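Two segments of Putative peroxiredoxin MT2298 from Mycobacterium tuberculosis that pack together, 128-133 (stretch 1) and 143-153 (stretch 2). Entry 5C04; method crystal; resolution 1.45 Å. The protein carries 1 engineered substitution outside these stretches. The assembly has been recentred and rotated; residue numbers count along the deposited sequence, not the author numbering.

Stretch 1 128-133: IRFAEM
Stretch 2 143-153: RLWTDALAALT

Residues 128-133 form a β-strand that lies against the helix beginning at Arg-143, the two elements running nearly antiparallel (172° between their N-to-C directions) with a closest axial approach of 8.8 Å. Register is set by Phe-130 and Ala-148, whose CA atoms are 6.4 Å apart, and the contact buries 300 Å² in total. The helix has regular i to i+4 hydrogen bonds from Arg-143 O through Asp-147 O, with phi/psi near -63/-41; Thr-146, in the p rotamer, also donates from OG1 to Arg-143 O (3.1 Å). A type I turn from Ala-150 to Thr-153 follows, with Leu-152 at -110/9.

Ile-128 (phi/psi -70/122; chi1 m, chi2 t) is buried but out of reach of the helix. Arg-129 breaks the extended pattern with phi/psi of -113/-13, so that its CA-to-CB bond, like that of the next residue, points toward the helical stretch. Its CB lies 4.0 Å from Leu-152 CD1, an aliphatic contact made by the start of the side chain; beyond it, with chi1 and chi2 both m and chi3 t, the guanidinium leads away and is hydrogen-bonded elsewhere in the structure.

Phe-130 returns to extended geometry (-146/142) and gives up the most surface to the contact, 73 Å². With chi1 at 172° and chi2 at 82°, its side chain runs along the helix toward Leu-144. Its CB meets Ala-148 CB at 3.7 Å, the small methyl accommodating close approach of the backbones, while its CZ reaches Leu-144 CB at 3.9 Å and its CE2 reaches Trp-145 CD1 at 4.0 Å. The phenyl ring and the five-membered ring of Trp-145 meet obliquely, with centroids 6.0 Å apart and planes at 64°.

Ala-131 (-154/128) points out of reach, as the strand's alternation requires, and Glu-132 (-146/160) turns toward the helix again. Its side chain, chi1 70°, chi2 t and chi3 -8°, brings OE2 to the edge of the indole, where Trp-145 NE1 donates a 2.9 Å hydrogen bond to OE2 with an N-H...O angle of 155°. Although the Trp-145 CA-to-CB bond points sideways, chi1 of -53° and chi2 of -5° bring the ring nearer the strand. This bond gives the buried indole nitrogen an acceptor and the buried carboxylate a donor. Glu-132 OE1 lies 3.9 Å from Leu-144 CD1, a methyl of the m,t rotamer. Met-133 (-148/115; chi1 t, chi2 t, chi3 p) is again out of reach.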

# COMPACT_ATOMS: atom_id res chain seq x y z
N ILE A 128 8.51 24.57 -11.47
CA ILE A 128 9.45 23.44 -11.57
C ILE A 128 10.76 23.95 -12.18
O ILE A 128 10.76 24.54 -13.27
CB ILE A 128 8.87 22.27 -12.41
CG1 ILE A 128 7.67 21.67 -11.68
CG2 ILE A 128 9.92 21.20 -12.68
CD1 ILE A 128 6.84 20.72 -12.52
N ARG A 129 11.85 23.78 -11.44
CA ARG A 129 13.18 24.23 -11.87
C ARG A 129 14.14 23.09 -12.16
O ARG A 129 15.23 23.30 -12.71
CB ARG A 129 13.76 25.16 -10.80
CG ARG A 129 12.95 26.44 -10.59
CD ARG A 129 12.90 27.33 -11.82
NE ARG A 129 12.04 28.50 -11.63
CZ ARG A 129 11.72 29.36 -12.60
NH1 ARG A 129 12.19 29.20 -13.84
NH2 ARG A 129 10.92 30.40 -12.33
N PHE A 130 13.75 21.87 -11.74
CA PHE A 130 14.50 20.67 -12.01
C PHE A 130 13.46 19.57 -12.17
O PHE A 130 12.45 19.56 -11.44
CB PHE A 130 15.44 20.34 -10.84
CG PHE A 130 16.12 19.01 -10.96
CD1 PHE A 130 17.25 18.83 -11.74
CD2 PHE A 130 15.60 17.90 -10.30
CE1 PHE A 130 17.87 17.59 -11.84
CE2 PHE A 130 16.19 16.67 -10.42
CZ PHE A 130 17.30 16.48 -11.20
N ALA A 131 13.70 18.66 -13.12
CA ALA A 131 12.76 17.57 -13.40
C ALA A 131 13.46 16.38 -14.00
O ALA A 131 14.19 16.50 -14.99
CB ALA A 131 11.64 18.04 -14.32
N GLU A 132 13.26 15.20 -13.41
CA GLU A 132 13.78 13.98 -14.00
C GLU A 132 12.81 12.85 -13.73
O GLU A 132 11.99 12.93 -12.79
CB GLU A 132 15.14 13.62 -13.42
CG GLU A 132 15.08 13.15 -11.97
CD GLU A 132 16.40 12.81 -11.33
OE1 GLU A 132 17.45 12.77 -12.02
OE2 GLU A 132 16.38 12.57 -10.09
N MET A 133 12.93 11.79 -14.52
CA MET A 133 12.21 10.55 -14.24
C MET A 133 12.99 9.35 -14.68
O MET A 133 13.23 9.16 -15.88
CB MET A 133 10.83 10.53 -14.90
CG MET A 133 9.92 9.43 -14.35
SD MET A 133 8.47 9.07 -15.36
CE MET A 133 9.18 8.23 -16.77
N ARG A 143 23.45 13.97 -6.47
CA ARG A 143 24.22 15.20 -6.73
C ARG A 143 23.43 16.24 -7.53
O ARG A 143 23.58 17.44 -7.35
CB ARG A 143 25.51 14.89 -7.49
CG ARG A 143 26.44 13.86 -6.87
CD ARG A 143 27.67 13.71 -7.77
NE ARG A 143 27.27 13.36 -9.14
CZ ARG A 143 27.94 13.65 -10.26
NH1 ARG A 143 29.11 14.29 -10.22
NH2 ARG A 143 27.44 13.28 -11.43
N LEU A 144 22.58 15.77 -8.43
CA LEU A 144 21.77 16.65 -9.25
C LEU A 144 20.75 17.40 -8.38
O LEU A 144 20.39 18.55 -8.62
CB LEU A 144 21.09 15.85 -10.36
CG LEU A 144 21.98 14.92 -11.22
CD1 LEU A 144 21.13 14.13 -12.21
CD2 LEU A 144 23.07 15.67 -11.95
N TRP A 145 20.26 16.71 -7.35
CA TRP A 145 19.28 17.29 -6.46
C TRP A 145 19.86 18.41 -5.62
O TRP A 145 19.31 19.47 -5.54
CB TRP A 145 18.73 16.23 -5.49
CG TRP A 145 18.18 14.96 -6.11
CD1 TRP A 145 18.02 14.66 -7.45
CD2 TRP A 145 17.67 13.83 -5.39
NE1 TRP A 145 17.48 13.39 -7.58
CE2 TRP A 145 17.23 12.88 -6.33
CE3 TRP A 145 17.54 13.55 -4.03
CZ2 TRP A 145 16.66 11.66 -5.95
CZ3 TRP A 145 16.98 12.35 -3.66
CH2 TRP A 145 16.57 11.42 -4.61
N THR A 146 20.99 18.12 -4.98
CA THR A 146 21.66 19.16 -4.20
C THR A 146 22.08 20.33 -5.09
O THR A 146 21.94 21.48 -4.69
CB THR A 146 22.88 18.63 -3.44
OG1 THR A 146 23.78 17.99 -4.34
CG2 THR A 146 22.49 17.62 -2.39
N ASP A 147 22.56 20.05 -6.30
CA ASP A 147 22.93 21.14 -7.21
C ASP A 147 21.75 22.02 -7.57
O ASP A 147 21.86 23.24 -7.62
CB ASP A 147 23.53 20.56 -8.49
CG ASP A 147 23.84 21.63 -9.51
OD1 ASP A 147 24.81 22.38 -9.25
OD2 ASP A 147 23.09 21.77 -10.50
N ALA A 148 20.60 21.40 -7.83
CA ALA A 148 19.40 22.12 -8.19
C ALA A 148 18.93 23.05 -7.07
O ALA A 148 18.54 24.19 -7.30
CB ALA A 148 18.30 21.12 -8.56
N LEU A 149 18.94 22.52 -5.84
CA LEU A 149 18.57 23.29 -4.67
C LEU A 149 19.54 24.45 -4.43
O LEU A 149 19.11 25.57 -4.13
CB LEU A 149 18.53 22.39 -3.42
CG LEU A 149 17.36 21.40 -3.37
CD1 LEU A 149 17.58 20.43 -2.23
CD2 LEU A 149 16.02 22.11 -3.22
N ALA A 150 20.84 24.18 -4.59
CA ALA A 150 21.88 25.20 -4.38
C ALA A 150 21.73 26.39 -5.34
O ALA A 150 22.00 27.54 -4.95
CB ALA A 150 23.26 24.57 -4.51
N ALA A 151 21.30 26.14 -6.57
CA ALA A 151 21.03 27.20 -7.54
C ALA A 151 19.91 28.17 -7.14
O ALA A 151 19.81 29.27 -7.69
CB ALA A 151 20.72 26.60 -8.90
N LEU A 152 19.05 27.76 -6.20
CA LEU A 152 17.84 28.51 -5.88
C LEU A 152 17.83 29.20 -4.50
O LEU A 152 16.78 29.71 -4.08
CB LEU A 152 16.66 27.53 -5.95
CG LEU A 152 16.38 26.99 -7.34
CD1 LEU A 152 15.42 25.82 -7.21
CD2 LEU A 152 15.80 28.06 -8.26
N THR A 153 18.95 29.23 -3.80
CA THR A 153 18.95 29.69 -2.41
C THR A 153 18.65 31.18 -2.30
O THR A 153 19.45 32.01 -2.73
CB THR A 153 20.28 29.40 -1.70
OG1 THR A 153 21.35 29.99 -2.44
CG2 THR A 153 20.49 27.90 -1.57